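Local coordinates for geranyl diphosphate synthase small subunit (Antirrhinum majus, PDB 3QKC), which probably acts as the regulatory partner of a large subunit in making geranyl diphosphate from isopentenyl and dimethylallyl diphosphates, at residues Pro45-Ser48 / Ala49-Leu52; Ala73-Leu76 / Met77-Ala81; Ile116-Gly119 / Leu120-Ala124; Ile153-Gly156 / Gln157-Glu160. All blocks are in the same frame, centred on the assembly; numbering follows the deposited sequence.

Contact 1 (Pro45-Ser48 / Ala49-Leu52)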
ATOM      1  N   PRO A  45     -12.859   7.328  13.338  1.00 39.78           N
ATOM      2  CA  PRO A  45     -13.699   6.302  13.987  1.00 40.46           C
ATOM      3  C   PRO A  45     -13.020   4.935  13.894  1.00 40.08           C
ATOM      4  O   PRO A  45     -12.319   4.659  12.921  1.00 39.40           O
ATOM      5  CB  PRO A  45     -14.992   6.311  13.161  1.00 40.16           C
ATOM      6  CG  PRO A  45     -15.004   7.663  12.467  1.00 41.86           C
ATOM      7  CD  PRO A  45     -13.557   7.993  12.223  1.00 40.11           C
ATOM      8  N   ARG A  46     -13.180   4.112  14.919  1.00 41.01           N
ATOM      9  CA  ARG A  46     -12.573   2.786  14.914  1.00 41.49           C
ATOM     10  C   ARG A  46     -13.427   1.865  14.032  1.00 39.13           C
ATOM     11  O   ARG A  46     -14.552   2.215  13.688  1.00 38.68           O
ATOM     12  CB  ARG A  46     -12.411   2.250  16.353  1.00 44.25           C
ATOM     13  CG  ARG A  46     -13.694   1.790  17.034  1.00 49.80           C
ATOM     14  CD  ARG A  46     -13.792   2.352  18.471  1.00 46.79           C
ATOM     15  NE  ARG A  46     -14.847   1.773  19.313  1.00 52.08           N
ATOM     16  CZ  ARG A  46     -16.143   1.703  19.006  1.00 48.16           C
ATOM     17  NH1 ARG A  46     -16.591   2.130  17.824  1.00 51.94           N
ATOM     18  NH2 ARG A  46     -16.995   1.158  19.879  1.00 53.37           N
ATOM     19  N   THR A  47     -12.873   0.732  13.620  1.00 37.27           N
ATOM     20  CA  THR A  47     -13.684  -0.298  12.989  1.00 35.86           C
ATOM     21  C   THR A  47     -13.548  -1.565  13.793  1.00 35.30           C
ATOM     22  O   THR A  47     -12.443  -1.901  14.230  1.00 35.06           O
ATOM     23  CB  THR A  47     -13.307  -0.590  11.523  1.00 35.20           C
ATOM     24  OG1 THR A  47     -13.924  -1.825  11.128  1.00 31.17           O
ATOM     25  CG2 THR A  47     -11.773  -0.719  11.343  1.00 30.60           C
ATOM     26  N   SER A  48     -14.673  -2.258  13.977  1.00 34.65           N
ATOM     27  CA  SER A  48     -14.707  -3.538  14.681  1.00 34.56           C
ATOM     28  C   SER A  48     -13.917  -4.651  13.972  1.00 33.46           C
ATOM     29  O   SER A  48     -13.638  -5.690  14.579  1.00 33.75           O
ATOM     30  CB  SER A  48     -16.152  -3.983  14.903  1.00 35.66           C
ATOM     31  OG  SER A  48     -16.843  -4.079  13.677  1.00 35.06           O
ATOM     32  N   ALA A  49     -13.572  -4.422  12.699  1.00 32.13           N
ATOM     33  CA  ALA A  49     -12.691  -5.317  11.917  1.00 31.66           C
ATOM     34  C   ALA A  49     -11.326  -5.509  12.559  1.00 31.37           C
ATOM     35  O   ALA A  49     -10.776  -6.594  12.503  1.00 32.55           O
ATOM     36  CB  ALA A  49     -12.533  -4.818  10.455  1.00 30.21           C
ATOM     37  N   SER A  50     -10.796  -4.458  13.179  1.00 30.95           N
ATOM     38  CA  SER A  50      -9.540  -4.537  13.937  1.00 30.67           C
ATOM     39  C   SER A  50      -9.613  -5.437  15.162  1.00 31.92           C
ATOM     40  O   SER A  50      -8.694  -6.227  15.412  1.00 32.86           O
ATOM     41  CB  SER A  50      -9.067  -3.145  14.358  1.00 29.92           C
ATOM     42  OG  SER A  50      -8.928  -2.328  13.234  1.00 31.49           O
ATOM     43  N   ALA A  51     -10.677  -5.317  15.946  1.00 32.50           N
ATOM     44  CA  ALA A  51     -10.827  -6.217  17.102  1.00 33.75           C
ATOM     45  C   ALA A  51     -11.092  -7.655  16.663  1.00 34.58           C
ATOM     46  O   ALA A  51     -10.637  -8.590  17.316  1.00 35.47           O
ATOM     47  CB  ALA A  51     -11.917  -5.738  18.042  1.00 34.03           C
ATOM     48  N   LEU A  52     -11.839  -7.844  15.569  1.00 34.73           N
ATOM     49  CA  LEU A  52     -12.090  -9.207  15.080  1.00 35.31           C
ATOM     50  C   LEU A  52     -10.772  -9.929  14.745  1.00 36.02           C
ATOM     51  O   LEU A  52     -10.618 -11.121  15.017  1.00 36.66           O
ATOM     52  CB  LEU A  52     -13.031  -9.203  13.877  1.00 34.97           C
ATOM     53  CG  LEU A  52     -13.411 -10.533  13.221  1.00 39.11           C
ATOM     54  CD1 LEU A  52     -13.988 -11.518  14.254  1.00 36.82           C
ATOM     55  CD2 LEU A  52     -14.381 -10.331  12.052  1.00 35.54           C
TER
HETATM   56  O   HOH W   1     -10.145   0.253  14.089  1.00 25.55           O
HETATM   57  O   HOH W   2     -11.838  -2.598  16.745  1.00 28.68           O
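Thr47 meets Ala49 and Ser50 at the first turn of helix 48-59. Its CB lies 4.0 Å from Ala49 N, and two branches leave it. OG1 is turned anti to the residue's own backbone N (chi1 166°), which carries it forward over the start of the helix. There it accepts from Ala49 N at 3.1 Å in a fairly straight bond, with an N-H...O angle of 159°. The same oxygen touches Ala49 CB at 3.4 Å. The other branch, CG2, heads to Ser50 and ends 3.8 Å from Ser50 OG.

The Thr47 carbonyl is gripped too. Ser50 N donates to Thr47 O from above the carbonyl plane, and water 2 also donates to this oxygen, at 2.7 Å. Water 2 accepts a weak hydrogen bond from Ala51 N. Water 1 accepts from Thr47 N at 2.8 Å and is hydrogen-bonded to Ser50 OG. Two waters thus join the loop to the new turn. One residue on, Leu52 N donates to Ser48 O at 3.0 Å, which sets the regular helical pattern. Ser48 turns its hydroxyl elsewhere, to His184 NE2 on helix 169-195. Thr47 also packs against His78 of helix 68-85.

This is a classic threonine N-cap. It closes the start of a helix buried in the all-helical bundle of the isoprenyl diphosphate synthase family.

Contact 2 (Ala73-Leu76 / Met77-Ala81)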
ATOM      1  N   ALA A  73      -2.651  -2.818  11.228  1.00 29.39           N
ATOM      2  CA  ALA A  73      -2.676  -2.607   9.783  1.00 28.91           C
ATOM      3  C   ALA A  73      -4.124  -2.504   9.280  1.00 28.10           C
ATOM      4  O   ALA A  73      -4.440  -1.649   8.442  1.00 26.88           O
ATOM      5  CB  ALA A  73      -1.901  -3.717   9.055  1.00 29.33           C
ATOM      6  N   VAL A  74      -5.011  -3.336   9.832  1.00 28.65           N
ATOM      7  CA  VAL A  74      -6.425  -3.304   9.435  1.00 28.03           C
ATOM      8  C   VAL A  74      -7.006  -1.922   9.743  1.00 27.86           C
ATOM      9  O   VAL A  74      -7.679  -1.312   8.896  1.00 27.61           O
ATOM     10  CB  VAL A  74      -7.237  -4.428  10.112  1.00 28.58           C
ATOM     11  CG1 VAL A  74      -8.742  -4.194   9.944  1.00 26.76           C
ATOM     12  CG2 VAL A  74      -6.823  -5.792   9.558  1.00 27.08           C
ATOM     13  N   HIS A  75      -6.725  -1.432  10.953  1.00 28.20           N
ATOM     14  CA  HIS A  75      -7.176  -0.126  11.383  1.00 27.97           C
ATOM     15  C   HIS A  75      -6.672   0.938  10.430  1.00 26.38           C
ATOM     16  O   HIS A  75      -7.433   1.785  10.011  1.00 26.45           O
ATOM     17  CB  HIS A  75      -6.733   0.187  12.820  1.00 30.09           C
ATOM     18  CG  HIS A  75      -7.006   1.602  13.239  1.00 30.69           C
ATOM     19  ND1 HIS A  75      -8.273   2.070  13.519  1.00 30.99           N
ATOM     20  CD2 HIS A  75      -6.176   2.658  13.404  1.00 31.14           C
ATOM     21  CE1 HIS A  75      -8.213   3.348  13.850  1.00 31.51           C
ATOM     22  NE2 HIS A  75      -6.949   3.729  13.790  1.00 31.73           N
ATOM     23  N   LEU A  76      -5.398   0.866  10.065  1.00 25.43           N
ATOM     24  CA  LEU A  76      -4.783   1.829   9.137  1.00 24.67           C
ATOM     25  C   LEU A  76      -5.362   1.790   7.720  1.00 24.79           C
ATOM     26  O   LEU A  76      -5.560   2.853   7.102  1.00 24.65           O
ATOM     27  CB  LEU A  76      -3.251   1.657   9.105  1.00 24.28           C
ATOM     28  CG  LEU A  76      -2.514   2.103  10.402  1.00 28.79           C
ATOM     29  CD1 LEU A  76      -1.139   1.460  10.483  1.00 25.46           C
ATOM     30  CD2 LEU A  76      -2.383   3.630  10.518  1.00 25.46           C
ATOM     31  N   MET A  77      -5.665   0.596   7.195  1.00 24.84           N
ATOM     32  CA  MET A  77      -6.290   0.540   5.863  1.00 25.57           C
ATOM     33  C   MET A  77      -7.581   1.320   5.928  1.00 26.43           C
ATOM     34  O   MET A  77      -7.884   2.107   5.032  1.00 27.46           O
ATOM     35  CB  MET A  77      -6.584  -0.892   5.377  1.00 25.34           C
ATOM     36  CG  MET A  77      -5.369  -1.773   5.114  1.00 28.31           C
ATOM     37  SD  MET A  77      -4.106  -1.103   4.012  1.00 25.51           S
ATOM     38  CE  MET A  77      -2.937  -0.566   5.286  1.00 28.74           C
ATOM     39  N   HIS A  78      -8.338   1.071   6.996  1.00 26.00           N
ATOM     40  CA  HIS A  78      -9.604   1.738   7.254  1.00 26.23           C
ATOM     41  C   HIS A  78      -9.446   3.250   7.352  1.00 26.48           C
ATOM     42  O   HIS A  78     -10.269   3.995   6.791  1.00 27.36           O
ATOM     43  CB  HIS A  78     -10.243   1.170   8.530  1.00 26.45           C
ATOM     44  CG  HIS A  78     -11.241   2.084   9.197  1.00 27.30           C
ATOM     45  ND1 HIS A  78     -12.535   2.239   8.747  1.00 27.54           N
ATOM     46  CD2 HIS A  78     -11.150   2.818  10.335  1.00 27.59           C
ATOM     47  CE1 HIS A  78     -13.185   3.064   9.550  1.00 28.30           C
ATOM     48  NE2 HIS A  78     -12.367   3.422  10.528  1.00 28.45           N
ATOM     49  N   VAL A  79      -8.419   3.689   8.088  1.00 26.09           N
ATOM     50  CA  VAL A  79      -8.093   5.110   8.212  1.00 26.68           C
ATOM     51  C   VAL A  79      -7.739   5.692   6.855  1.00 26.67           C
ATOM     52  O   VAL A  79      -8.187   6.801   6.516  1.00 27.58           O
ATOM     53  CB  VAL A  79      -6.927   5.379   9.220  1.00 26.82           C
ATOM     54  CG1 VAL A  79      -6.376   6.813   9.060  1.00 24.87           C
ATOM     55  CG2 VAL A  79      -7.390   5.162  10.645  1.00 24.65           C
ATOM     56  N   ALA A  80      -6.943   4.966   6.074  1.00 25.46           N
ATOM     57  CA  ALA A  80      -6.607   5.467   4.747  1.00 25.95           C
ATOM     58  C   ALA A  80      -7.861   5.646   3.864  1.00 27.09           C
ATOM     59  O   ALA A  80      -8.043   6.708   3.257  1.00 28.11           O
ATOM     60  CB  ALA A  80      -5.541   4.622   4.069  1.00 24.93           C
ATOM     61  N   ALA A  81      -8.712   4.629   3.815  1.00 26.86           N
ATOM     62  CA  ALA A  81     -10.005   4.703   3.109  1.00 27.80           C
ATOM     63  C   ALA A  81     -10.891   5.866   3.606  1.00 28.90           C
ATOM     64  O   ALA A  81     -11.392   6.667   2.801  1.00 29.65           O
ATOM     65  CB  ALA A  81     -10.752   3.375   3.268  1.00 27.31           C
TER
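Met77, His78, Val79 and Ala80 each donate a backbone N-H to the carbonyl four residues earlier, on Ala73, Val74, His75 and Leu76, giving an unbroken alpha-helix. The Ala80 N to Leu76 O bond is the shortest of the four, at 2.7 Å.

One turn apart, Val79 lays its CG2 methyl over a face of the His75 ring. It sits 3.8 Å from the ring centroid, 26° off the normal. The offset is toward the rim, where CG2 comes 3.5 Å from His75 NE2. This is a CH-pi contact. His75 holds CG anti to its backbone N (chi1 172°), and this swings the ring forward along the helix to the methyl. NE2 is tied to Thr41 O, which helps fix the rotation of the ring.

His78 presents the edge of its ring to His75 O, in the ring plane and 3.9 Å from CD2. Its NE2 is bonded to Pro45 O. Met77 folds back instead: bends at chi2 and chi3 bring CE within 3.7 Å of Ala73 O and 4.4 Å of Leu76 CB.

The apolar flank of Leu76 and Ala80 lies against Ile115 of helix 105-126, and Met77 reaches helix 134-148. Helix 68-85 is thus a central helix of the bundle, as in the all-alpha prenyltransferase fold, with its two histidines hydrogen-bonded to carbonyls of helix 34-43 and the loop before helix 48-59.

Contact 3 (Ile116-Gly119 / Leu120-Ala124); sequences IPFG and LELMA
Leu120 lies over the turn that carries Ile116 and Pro117. Its CB is 3.5 Å from Pro117 O and its CG 3.8 Å from Ile116 O. Proline offers no N-H to the turn before it, so the helix is kinked at Pro117. Its carbonyl still serves the next turn and accepts from Glu121 N.

Glu121 rests its CB 3.4 Å from Phe118 O, then runs out extended; its OE2 makes a salt bridge with Arg125. Leu122 carries the main side-chain contact. Its CG stands anti to its own carbonyl carbon (chi1 -60°), leaning back to Phe118. CD2 comes 3.7 Å from Phe118 CE1, and CD1 lies 3.8 Å from the same carbon, so both methyls gather at one corner of the ring. Leu122 N also donates to Phe118 O at 2.8 Å. Met123 N bonds to Gly119 O, and its CB sits 3.5 Å from that oxygen.

Around this turn, Phe118 reaches Phe34 and Met37 of helix 34-43. Met123 packs on helices 68-85 and 134-148. Leu120 meets Leu120 of the second subunit, and Pro117 meets Met148 of that subunit, placing helix 105-126 in the dimer interface.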
ATOM      1  N   ILE A 116      -1.306   3.790   3.865  1.00 26.74           N
ATOM      2  CA  ILE A 116      -1.502   2.479   3.232  1.00 26.33           C
ATOM      3  C   ILE A 116      -0.320   1.514   3.362  1.00 27.41           C
ATOM      4  O   ILE A 116      -0.514   0.436   3.888  1.00 28.31           O
ATOM      5  CB  ILE A 116      -2.025   2.560   1.790  1.00 26.14           C
ATOM      6  CG1 ILE A 116      -3.445   3.138   1.801  1.00 25.46           C
ATOM      7  CG2 ILE A 116      -2.070   1.143   1.162  1.00 25.55           C
ATOM      8  CD1 ILE A 116      -3.934   3.677   0.455  1.00 26.30           C
ATOM      9  N   PRO A 117       0.892   1.883   2.899  1.00 28.18           N
ATOM     10  CA  PRO A 117       2.018   0.950   3.010  1.00 29.35           C
ATOM     11  C   PRO A 117       2.597   0.811   4.440  1.00 31.08           C
ATOM     12  O   PRO A 117       3.184  -0.230   4.791  1.00 31.80           O
ATOM     13  CB  PRO A 117       3.078   1.572   2.090  1.00 29.56           C
ATOM     14  CG  PRO A 117       2.759   3.045   2.085  1.00 27.99           C
ATOM     15  CD  PRO A 117       1.251   3.066   2.096  1.00 28.54           C
ATOM     16  N   PHE A 118       2.460   1.861   5.234  1.00 31.33           N
ATOM     17  CA  PHE A 118       2.922   1.867   6.602  1.00 32.53           C
ATOM     18  C   PHE A 118       2.355   0.669   7.366  1.00 32.54           C
ATOM     19  O   PHE A 118       3.090  -0.064   8.021  1.00 33.48           O
ATOM     20  CB  PHE A 118       2.511   3.172   7.275  1.00 33.72           C
ATOM     21  CG  PHE A 118       3.136   3.376   8.627  1.00 37.31           C
ATOM     22  CD1 PHE A 118       2.503   2.918   9.769  1.00 34.82           C
ATOM     23  CD2 PHE A 118       4.365   4.024   8.749  1.00 35.98           C
ATOM     24  CE1 PHE A 118       3.071   3.099  11.010  1.00 38.41           C
ATOM     25  CE2 PHE A 118       4.947   4.213   9.998  1.00 39.63           C
ATOM     26  CZ  PHE A 118       4.289   3.745  11.131  1.00 37.19           C
ATOM     27  N   GLY A 119       1.046   0.457   7.268  1.00 31.80           N
ATOM     28  CA  GLY A 119       0.435  -0.730   7.858  1.00 30.71           C
ATOM     29  C   GLY A 119       1.045  -2.032   7.370  1.00 30.73           C
ATOM     30  O   GLY A 119       1.304  -2.949   8.173  1.00 31.11           O
ATOM     31  N   LEU A 120       1.289  -2.122   6.064  1.00 30.73           N
ATOM     32  CA  LEU A 120       1.938  -3.321   5.486  1.00 31.87           C
ATOM     33  C   LEU A 120       3.394  -3.459   5.881  1.00 32.45           C
ATOM     34  O   LEU A 120       3.903  -4.574   5.991  1.00 31.99           O
ATOM     35  CB  LEU A 120       1.821  -3.348   3.960  1.00 32.08           C
ATOM     36  CG  LEU A 120       0.394  -3.213   3.417  1.00 33.10           C
ATOM     37  CD1 LEU A 120       0.440  -2.849   1.951  1.00 31.37           C
ATOM     38  CD2 LEU A 120      -0.360  -4.502   3.636  1.00 31.46           C
ATOM     39  N   GLU A 121       4.058  -2.325   6.084  1.00 34.17           N
ATOM     40  CA  GLU A 121       5.431  -2.299   6.613  1.00 36.84           C
ATOM     41  C   GLU A 121       5.481  -2.795   8.069  1.00 38.91           C
ATOM     42  O   GLU A 121       6.345  -3.600   8.407  1.00 39.80           O
ATOM     43  CB  GLU A 121       6.037  -0.896   6.517  1.00 37.22           C
ATOM     44  CG  GLU A 121       7.509  -0.830   6.926  1.00 42.06           C
ATOM     45  CD  GLU A 121       8.080   0.582   6.975  1.00 39.31           C
ATOM     46  OE1 GLU A 121       7.480   1.526   6.409  1.00 41.88           O
ATOM     47  OE2 GLU A 121       9.148   0.756   7.589  1.00 43.99           O
ATOM     48  N   LEU A 122       4.570  -2.322   8.928  1.00 39.89           N
ATOM     49  CA  LEU A 122       4.520  -2.832  10.321  1.00 42.11           C
ATOM     50  C   LEU A 122       4.319  -4.352  10.321  1.00 42.65           C
ATOM     51  O   LEU A 122       5.038  -5.086  10.987  1.00 44.08           O
ATOM     52  CB  LEU A 122       3.398  -2.176  11.137  1.00 42.55           C
ATOM     53  CG  LEU A 122       3.320  -0.665  11.401  1.00 43.39           C
ATOM     54  CD1 LEU A 122       2.148  -0.366  12.324  1.00 42.26           C
ATOM     55  CD2 LEU A 122       4.611  -0.141  12.013  1.00 44.10           C
ATOM     56  N   MET A 123       3.342  -4.809   9.548  1.00 42.29           N
ATOM     57  CA  MET A 123       3.046  -6.229   9.401  1.00 44.02           C
ATOM     58  C   MET A 123       4.255  -7.008   8.877  1.00 45.80           C
ATOM     59  O   MET A 123       4.597  -8.062   9.420  1.00 46.46           O
ATOM     60  CB  MET A 123       1.804  -6.422   8.507  1.00 43.38           C
ATOM     61  CG  MET A 123       1.376  -7.857   8.259  1.00 42.88           C
ATOM     62  SD  MET A 123       0.436  -8.649   9.591  1.00 44.25           S
ATOM     63  CE  MET A 123       1.736  -9.260  10.639  1.00 44.76           C
ATOM     64  N   ALA A 124       4.903  -6.479   7.835  1.00 46.81           N
ATOM     65  CA  ALA A 124       6.118  -7.081   7.269  1.00 49.26           C
ATOM     66  C   ALA A 124       7.302  -7.116   8.244  1.00 52.33           C
ATOM     67  O   ALA A 124       8.099  -8.050   8.211  1.00 53.46           O
ATOM     68  CB  ALA A 124       6.520  -6.381   5.976  1.00 48.71           C
TER

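Contact 4 (Ile153-Gly156 / Gln157-Glu160); sequences IVEG and QYHE
Glu155 and His159 cross with the carboxylate and imidazole planes 69° apart. Glu155 OE1 lies at the ring edge, in its plane, and takes a weak hydrogen bond from His159 NE2 at 3.2 Å. The N-H...O angle is 143°, well short of straight. Glu155 OE2 is also close, 2.9 Å from His159 NE2, but oblique to the ring. A bend at chi2 (-58°) turns the carboxylate forward along the helix to the imidazole. OE1 has a second partner in Tyr174 OH, and OE2 makes a weak hydrogen bond to Ser32 of the second subunit. Tyr158 places CD1 over the centre of the His159 ring, while Tyr174 meets that ring steeply inclined.

Glu155 and His159 stand one turn apart on the short helix 153-160, which packs on helix 169-195 and faces the other subunit of the all-helical dimer.

Gln157 N bonds to Ile153 O at 2.8 Å. The Gln157 side chain runs extended beyond CG and crosses the two aliphatic residues of the turn before. Its NE2 lies 3.5 Å from Ile153 CG2, and its OE1 is 3.9 Å from Val154 CG2. Gln157 NE2 bonds to Glu85 OE1, but Gln157 OE1 is buried with no partner in the model.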
ATOM      1  N   ILE A 153     -11.991  -2.536  -0.777  1.00 33.45           N
ATOM      2  CA  ILE A 153     -12.490  -1.193  -0.482  1.00 32.46           C
ATOM      3  C   ILE A 153     -12.632  -0.283  -1.706  1.00 33.07           C
ATOM      4  O   ILE A 153     -13.615   0.432  -1.820  1.00 32.77           O
ATOM      5  CB  ILE A 153     -11.645  -0.490   0.602  1.00 30.65           C
ATOM      6  CG1 ILE A 153     -11.920  -1.103   1.973  1.00 30.82           C
ATOM      7  CG2 ILE A 153     -11.960   1.004   0.661  1.00 31.26           C
ATOM      8  CD1 ILE A 153     -10.887  -0.739   3.008  1.00 29.56           C
ATOM      9  N   VAL A 154     -11.642  -0.311  -2.595  1.00 34.16           N
ATOM     10  CA  VAL A 154     -11.605   0.573  -3.760  1.00 35.95           C
ATOM     11  C   VAL A 154     -12.666   0.142  -4.802  1.00 38.76           C
ATOM     12  O   VAL A 154     -13.243   0.987  -5.489  1.00 39.20           O
ATOM     13  CB  VAL A 154     -10.133   0.717  -4.318  1.00 35.38           C
ATOM     14  CG1 VAL A 154     -10.110   1.248  -5.713  1.00 37.32           C
ATOM     15  CG2 VAL A 154      -9.275   1.650  -3.381  1.00 35.59           C
ATOM     16  N   GLU A 155     -12.937  -1.163  -4.885  1.00 41.04           N
ATOM     17  CA  GLU A 155     -14.071  -1.672  -5.675  1.00 44.41           C
ATOM     18  C   GLU A 155     -15.367  -1.055  -5.123  1.00 45.03           C
ATOM     19  O   GLU A 155     -16.161  -0.485  -5.872  1.00 46.80           O
ATOM     20  CB  GLU A 155     -14.161  -3.209  -5.605  1.00 46.02           C
ATOM     21  CG  GLU A 155     -14.215  -3.981  -6.952  1.00 53.22           C
ATOM     22  CD  GLU A 155     -15.363  -3.617  -7.889  1.00 49.43           C
ATOM     23  OE1 GLU A 155     -16.204  -4.514  -8.200  1.00 56.37           O
ATOM     24  OE2 GLU A 155     -15.412  -2.448  -8.354  1.00 55.10           O
ATOM     25  N   GLY A 156     -15.554  -1.163  -3.807  1.00 43.49           N
ATOM     26  CA  GLY A 156     -16.704  -0.582  -3.120  1.00 43.12           C
ATOM     27  C   GLY A 156     -16.850   0.905  -3.366  1.00 42.88           C
ATOM     28  O   GLY A 156     -17.919   1.378  -3.755  1.00 44.14           O
ATOM     29  N   GLN A 157     -15.770   1.652  -3.161  1.00 41.13           N
ATOM     30  CA  GLN A 157     -15.822   3.095  -3.360  1.00 41.06           C
ATOM     31  C   GLN A 157     -16.171   3.451  -4.820  1.00 42.43           C
ATOM     32  O   GLN A 157     -16.904   4.411  -5.066  1.00 42.85           O
ATOM     33  CB  GLN A 157     -14.510   3.753  -2.952  1.00 39.39           C
ATOM     34  CG  GLN A 157     -14.070   3.553  -1.489  1.00 38.13           C
ATOM     35  CD  GLN A 157     -12.677   4.116  -1.263  1.00 37.29           C
ATOM     36  OE1 GLN A 157     -11.910   4.272  -2.206  1.00 37.31           O
ATOM     37  NE2 GLN A 157     -12.356   4.446  -0.024  1.00 36.72           N
ATOM     38  N   TYR A 158     -15.646   2.671  -5.763  1.00 43.61           N
ATOM     39  CA  TYR A 158     -15.956   2.825  -7.198  1.00 46.75           C
ATOM     40  C   TYR A 158     -17.471   2.762  -7.441  1.00 49.52           C
ATOM     41  O   TYR A 158     -18.025   3.651  -8.069  1.00 51.13           O
ATOM     42  CB  TYR A 158     -15.184   1.802  -8.066  1.00 46.95           C
ATOM     43  CG  TYR A 158     -15.409   1.892  -9.579  1.00 48.95           C
ATOM     44  CD1 TYR A 158     -16.401   1.124 -10.217  1.00 50.42           C
ATOM     45  CD2 TYR A 158     -14.623   2.725 -10.369  1.00 48.95           C
ATOM     46  CE1 TYR A 158     -16.608   1.204 -11.608  1.00 52.42           C
ATOM     47  CE2 TYR A 158     -14.812   2.818 -11.743  1.00 50.86           C
ATOM     48  CZ  TYR A 158     -15.805   2.057 -12.362  1.00 52.42           C
ATOM     49  OH  TYR A 158     -15.973   2.161 -13.723  1.00 54.43           O
ATOM     50  N   HIS A 159     -18.143   1.738  -6.922  1.00 50.68           N
ATOM     51  CA  HIS A 159     -19.600   1.626  -7.141  1.00 53.34           C
ATOM     52  C   HIS A 159     -20.428   2.556  -6.261  1.00 54.47           C
ATOM     53  O   HIS A 159     -21.584   2.837  -6.565  1.00 56.30           O
ATOM     54  CB  HIS A 159     -20.087   0.186  -6.993  1.00 53.38           C
ATOM     55  CG  HIS A 159     -19.457  -0.756  -7.958  1.00 53.63           C
ATOM     56  ND1 HIS A 159     -19.805  -0.798  -9.291  1.00 55.56           N
ATOM     57  CD2 HIS A 159     -18.491  -1.688  -7.789  1.00 52.59           C
ATOM     58  CE1 HIS A 159     -19.082  -1.721  -9.900  1.00 55.58           C
ATOM     59  NE2 HIS A 159     -18.275  -2.275  -9.011  1.00 53.78           N
ATOM     60  N   GLU A 160     -19.818   3.034  -5.179  1.00 54.00           N
ATOM     61  CA  GLU A 160     -20.451   3.974  -4.263  1.00 55.39           C
ATOM     62  C   GLU A 160     -20.671   5.328  -4.927  1.00 57.66           C
ATOM     63  O   GLU A 160     -21.487   6.136  -4.471  1.00 58.48           O
ATOM     64  CB  GLU A 160     -19.573   4.143  -3.022  1.00 53.78           C
ATOM     65  CG  GLU A 160     -20.301   4.660  -1.800  1.00 54.74           C
ATOM     66  CD  GLU A 160     -19.429   4.690  -0.564  1.00 52.41           C
ATOM     67  OE1 GLU A 160     -18.240   4.297  -0.630  1.00 51.82           O
ATOM     68  OE2 GLU A 160     -19.941   5.119   0.485  1.00 53.40           O
TER

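In the fold
All four contacts are buried. The centres of contacts 1 and 2 lie about 5 and 6 Å from the centre of the chain, and the two touch: Thr47 CG2 packs 3.6 Å from His78 CG. Contact 2 also touches contacts 3 and 4, through Ala80 on Ile116 and Ala81 on Ile153, so helix 68-85 links all four. Contacts 3 and 4 lie farther out, some 22 Å apart between centres, and both pack against the second subunit. The chemistry differs with place. Contact 1 is a polar helix start with waters. Contact 2 mixes histidines with aliphatic packing. Contact 3 is mainly apolar, and contact 4 brings acid, imidazole and amide groups to the interface.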